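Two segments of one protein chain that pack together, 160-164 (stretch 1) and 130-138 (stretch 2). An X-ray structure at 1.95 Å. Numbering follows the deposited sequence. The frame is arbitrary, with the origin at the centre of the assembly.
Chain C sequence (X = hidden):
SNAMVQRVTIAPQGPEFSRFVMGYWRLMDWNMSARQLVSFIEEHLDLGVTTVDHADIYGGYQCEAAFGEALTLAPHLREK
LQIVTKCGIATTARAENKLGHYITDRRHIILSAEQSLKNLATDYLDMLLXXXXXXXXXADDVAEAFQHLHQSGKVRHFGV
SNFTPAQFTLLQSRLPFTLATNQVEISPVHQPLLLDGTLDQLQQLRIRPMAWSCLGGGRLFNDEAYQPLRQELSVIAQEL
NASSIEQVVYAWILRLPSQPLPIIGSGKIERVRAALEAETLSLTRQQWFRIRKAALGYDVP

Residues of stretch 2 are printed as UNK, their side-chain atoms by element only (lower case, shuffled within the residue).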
ATOM      1  N   VAL C 160      10.497 -18.145  20.549  1.00 25.33           N
ATOM      2  CA  VAL C 160       9.293 -17.452  20.128  1.00 22.58           C
ATOM      3  C   VAL C 160       8.911 -17.882  18.728  1.00 24.26           C
ATOM      4  O   VAL C 160       9.648 -18.635  18.069  1.00 22.28           O
ATOM      5  CB  VAL C 160       9.474 -15.916  20.138  1.00 20.64           C
ATOM      6  CG1 VAL C 160       9.794 -15.426  21.539  1.00 22.27           C
ATOM      7  CG2 VAL C 160      10.574 -15.510  19.144  1.00 18.65           C
ATOM      8  N   SER C 161       7.758 -17.391  18.277  1.00 22.06           N
ATOM      9  CA  SER C 161       7.250 -17.680  16.948  1.00 22.53           C
ATOM     10  C   SER C 161       6.582 -16.426  16.384  1.00 24.91           C
ATOM     11  O   SER C 161       5.801 -15.769  17.080  1.00 24.05           O
ATOM     12  CB  SER C 161       6.271 -18.857  16.989  1.00 29.77           C
ATOM     13  OG  SER C 161       5.738 -19.135  15.704  1.00 34.60           O
ATOM     14  N   ASN C 162       6.951 -16.081  15.147  1.00 24.97           N
ATOM     15  CA  ASN C 162       6.359 -14.986  14.374  1.00 27.62           C
ATOM     16  C   ASN C 162       6.616 -13.601  14.957  1.00 25.96           C
ATOM     17  O   ASN C 162       5.828 -12.689  14.738  1.00 24.38           O
ATOM     18  CB  ASN C 162       4.858 -15.199  14.217  1.00 29.00           C
ATOM     19  CG  ASN C 162       4.529 -16.582  13.700  1.00 33.63           C
ATOM     20  OD1 ASN C 162       4.980 -16.965  12.630  1.00 32.99           O
ATOM     21  ND2 ASN C 162       3.764 -17.352  14.477  1.00 36.47           N
ATOM     22  N   PHE C 163       7.725 -13.460  15.678  1.00 22.68           N
ATOM     23  CA  PHE C 163       8.146 -12.178  16.253  1.00 23.43           C
ATOM     24  C   PHE C 163       8.887 -11.302  15.245  1.00 24.06           C
ATOM     25  O   PHE C 163       9.654 -11.799  14.409  1.00 26.40           O
ATOM     26  CB  PHE C 163       9.048 -12.410  17.485  1.00 24.55           C
ATOM     27  CG  PHE C 163       8.290 -12.620  18.782  1.00 23.74           C
ATOM     28  CD1 PHE C 163       8.717 -12.020  19.952  1.00 22.29           C
ATOM     29  CD2 PHE C 163       7.164 -13.428  18.830  1.00 24.85           C
ATOM     30  CE1 PHE C 163       8.027 -12.205  21.155  1.00 24.71           C
ATOM     31  CE2 PHE C 163       6.472 -13.615  20.024  1.00 26.93           C
ATOM     32  CZ  PHE C 163       6.910 -13.005  21.188  1.00 25.09           C
ATOM     33  N   THR C 164       8.656  -9.993  15.324  1.00 24.28           N
ATOM     34  CA  THR C 164       9.485  -9.021  14.629  1.00 30.28           C
ATOM     35  C   THR C 164      10.820  -8.977  15.362  1.00 32.57           C
ATOM     36  O   THR C 164      10.896  -9.425  16.507  1.00 32.81           O
ATOM     37  CB  THR C 164       8.841  -7.605  14.622  1.00 39.95           C
ATOM     38  OG1 THR C 164       8.770  -7.112  15.969  1.00 36.94           O
ATOM     39  CG2 THR C 164       7.435  -7.648  14.028  1.00 39.44           C
ATOM     40  N   UNK C 130       6.575 -18.817  22.804  1.00 24.14           N
ATOM     41  CA  UNK C 130       5.452 -17.896  22.687  1.00 23.67           C
ATOM     42  C   UNK C 130       4.973 -17.958  21.235  1.00 23.73           C
ATOM     43  O   UNK C 130       5.731 -17.664  20.295  1.00 22.74           O
ATOM     44  c   UNK C 130       4.575 -15.548  23.112  1.00 28.09           C
ATOM     45  c   UNK C 130       6.581 -16.387  24.394  1.00 27.37           C
ATOM     46  c   UNK C 130       5.710 -16.785  25.605  1.00 30.35           C
ATOM     47  c   UNK C 130       5.830 -16.434  23.060  1.00 27.61           C
ATOM     48  N   UNK C 131       3.714 -18.341  21.062  1.00 25.16           N
ATOM     49  CA  UNK C 131       3.178 -18.707  19.754  1.00 26.91           C
ATOM     50  C   UNK C 131       3.089 -17.517  18.803  1.00 27.94           C
ATOM     51  O   UNK C 131       3.370 -17.627  17.600  1.00 26.50           O
ATOM     52  c   UNK C 131       1.798 -19.338  19.939  1.00 25.31           C
ATOM     53  n   UNK C 131       1.084 -21.378  16.964  1.00 27.17           N
ATOM     54  c   UNK C 131       1.798 -20.351  17.542  1.00 24.67           C
ATOM     55  c   UNK C 131       0.269 -21.897  17.864  1.00 26.52           C
ATOM     56  c   UNK C 131       1.386 -20.264  18.831  1.00 24.77           C
ATOM     57  n   UNK C 131       0.430 -21.237  19.001  1.00 24.44           N
ATOM     58  N   UNK C 132       2.713 -16.371  19.357  1.00 27.49           N
ATOM     59  CA  UNK C 132       2.547 -15.176  18.547  1.00 29.81           C
ATOM     60  C   UNK C 132       2.846 -13.925  19.380  1.00 28.34           C
ATOM     61  O   UNK C 132       2.662 -13.934  20.602  1.00 26.89           O
ATOM     62  n   UNK C 132      -1.272 -18.007  15.027  1.00 62.31           N
ATOM     63  c   UNK C 132       0.017 -15.541  15.635  1.00 49.24           C
ATOM     64  n   UNK C 132       0.508 -16.569  14.715  1.00 53.02           N
ATOM     65  c   UNK C 132       1.166 -14.922  16.423  1.00 46.92           C
ATOM     66  c   UNK C 132       1.131 -15.133  17.950  1.00 33.63           C
ATOM     67  n   UNK C 132       0.435 -18.600  13.622  1.00 61.24           N
ATOM     68  c   UNK C 132      -0.104 -17.728  14.463  1.00 59.42           C
ATOM     69  N   UNK C 133       3.331 -12.855  18.723  1.00 27.21           N
ATOM     70  CA  UNK C 133       3.545 -11.606  19.455  1.00 30.07           C
ATOM     71  C   UNK C 133       2.212 -10.990  19.875  1.00 33.18           C
ATOM     72  O   UNK C 133       1.294 -10.842  19.073  1.00 37.09           O
ATOM     73  c   UNK C 133       3.751 -12.747  17.315  1.00 27.01           C
ATOM     74  c   UNK C 133       4.281 -10.724  18.450  1.00 29.87           C
ATOM     75  c   UNK C 133       3.913 -11.256  17.121  1.00 30.84           C
ATOM     76  N   UNK C 134       2.131 -10.657  21.151  1.00 28.79           N
ATOM     77  CA  UNK C 134       0.926 -10.150  21.773  1.00 28.40           C
ATOM     78  C   UNK C 134       1.138  -8.671  22.108  1.00 28.19           C
ATOM     79  O   UNK C 134       2.064  -8.340  22.835  1.00 29.39           O
ATOM     80  o   UNK C 134      -0.444 -10.824  25.089  1.00 31.98           O
ATOM     81  o   UNK C 134      -1.324  -9.691  23.427  1.00 31.30           O
ATOM     82  c   UNK C 134       0.642 -11.002  23.011  1.00 27.74           C
ATOM     83  c   UNK C 134      -0.451 -10.447  23.900  1.00 31.13           C
ATOM     84  N   UNK C 135       0.306  -7.772  21.556  1.00 29.29           N
ATOM     85  CA  UNK C 135       0.467  -6.347  21.879  1.00 32.04           C
ATOM     86  C   UNK C 135       0.423  -6.100  23.389  1.00 33.05           C
ATOM     87  O   UNK C 135       0.993  -5.116  23.857  1.00 31.50           O
ATOM     88  c   UNK C 135      -0.732  -5.691  21.189  1.00 32.42           C
ATOM     89  c   UNK C 135      -1.736  -6.798  21.074  1.00 32.85           C
ATOM     90  c   UNK C 135      -0.911  -8.007  20.765  1.00 30.85           C
ATOM     91  N   UNK C 136      -0.228  -6.997  24.134  1.00 23.73           N
ATOM     92  CA  UNK C 136      -0.272  -6.899  25.588  1.00 23.98           C
ATOM     93  C   UNK C 136       0.896  -7.628  26.274  1.00 28.06           C
ATOM     94  O   UNK C 136       0.931  -7.733  27.504  1.00 27.04           O
ATOM     95  c   UNK C 136      -2.549  -5.105  26.260  1.00 25.98           C
ATOM     96  c   UNK C 136      -1.602  -7.453  26.121  1.00 26.45           C
ATOM     97  c   UNK C 136      -2.827  -6.562  25.851  1.00 25.05           C
ATOM     98  c   UNK C 136      -4.059  -7.110  26.549  1.00 25.61           C
ATOM     99  N   UNK C 137       1.847  -8.132  25.493  1.00 25.96           N
ATOM    100  CA  UNK C 137       2.975  -8.842  26.083  1.00 25.99           C
ATOM    101  C   UNK C 137       3.824  -7.965  27.001  1.00 28.72           C
ATOM    102  O   UNK C 137       4.398  -6.954  26.582  1.00 28.19           O
ATOM    103  c   UNK C 137       3.889  -9.443  25.007  1.00 25.54           C
ATOM    104  c   UNK C 137       5.047 -10.203  25.636  1.00 28.46           C
ATOM    105  c   UNK C 137       7.259  -9.512  24.074  1.00 33.11           C
ATOM    106  s   UNK C 137       6.251 -10.928  24.514  1.00 31.58           S
ATOM    107  N   UNK C 138       3.908  -8.390  28.255  1.00 28.67           N
ATOM    108  CA  UNK C 138       4.774  -7.791  29.252  1.00 28.92           C
ATOM    109  C   UNK C 138       5.975  -8.717  29.424  1.00 29.43           C
ATOM    110  O   UNK C 138       5.860  -9.801  29.998  1.00 28.09           O
ATOM    111  c   UNK C 138       4.001  -7.594  30.573  1.00 30.78           C
ATOM    112  o   UNK C 138       4.245  -6.083  32.392  1.00 44.11           O
ATOM    113  o   UNK C 138       6.031  -7.182  31.793  1.00 33.59           O
ATOM    114  c   UNK C 138       4.825  -6.902  31.653  1.00 35.48           C
TER

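Position 130 carries four side-chain carbons, forked at the first, with one arm two carbons long. It lies beside Val160 in a parallel bridge, the two CA atoms 4.6 Å apart, and its CB is 4.4 Å from Val160 CG1. A beta-branched chain with one extended arm is isoleucine. Its backbone O accepts a weak hydrogen bond from Ser161 N (2.9 Å, 120° at the hydrogen), while the short arm of Ile130 places CG2 4.0 Å from Phe163 CZ, at the edge of the ring.

At 131, one carbon leads to a five-membered ring of three carbons and two nitrogens, the imidazole of histidine. The CA-to-CB bond points away from stretch 1, although the end of the side chain comes nearer; the closest contacts are made by the backbone O. His131 O accepts a hydrogen bond from Asn162 ND2 at 3.2 Å. The same oxygen lies 3.1 Å from Ser161 O, a pairing of two acceptors that supplies no bond. The imidazole NE2 is engaged elsewhere in the structure.

Position 132 has three carbons, a nitrogen, and then a carbon bearing two further nitrogens, which identifies arginine. The chain starts away from stretch 1, but its end comes nearer, and Arg132 NE sits 3.4 Å from Asn162 ND2. Both are donors, so this is proximity without a hydrogen bond. The main chain of Arg132 also reaches the aromatic ring, with its C 3.7 Å from Phe163 CE2.

The three side-chain carbons of 133 close a ring onto the backbone nitrogen, which makes it proline. Pro133 CD approaches Asn162 O to 3.3 Å and Phe163 CD2 to 3.8 Å. Its CB lies over one face of the phenyl ring, 4.2 Å from the centroid of Phe163 and 23° off the normal, a CH-pi contact.

Two carbons, the second carrying two oxygens, mark 134 as aspartate. Asp134 touches nothing on stretch 1, but its O accepts a hydrogen bond from the N of position 137 at 2.7 Å, within a type I turn spanning these residues.

Position 135 again has three carbons closed onto the backbone nitrogen, a second proline, out of reach of stretch 1. At 136, four carbons forked at the second give leucine, also out of reach; Leu136 N donates to Asp134 OD1 at 3.0 Å.

An unbranched chain of two carbons, a sulfur and a terminal carbon at 137 is methionine. Its CA-to-CB bond points toward stretch 1, and Met137 SD lies 4.0 Å from Phe163 CZ, at the ring edge. Position 138, with two carbons and two oxygens on the second, is aspartate; Asp138 makes no contact here and caps the following helix.

The contact thus has two parts. The backbone oxygens of Ile130 and His131 accept hydrogen bonds from Ser161 N, weakly, and from Asn162 ND2. Phe163 packs against stretch 2, with Pro133 over one ring face and Ile130 and Met137 at its edge. The turn at Asp134 carries the chain round, returning Met137 to the same ring.

Stretch 2 130-138: IHRPDPLMD
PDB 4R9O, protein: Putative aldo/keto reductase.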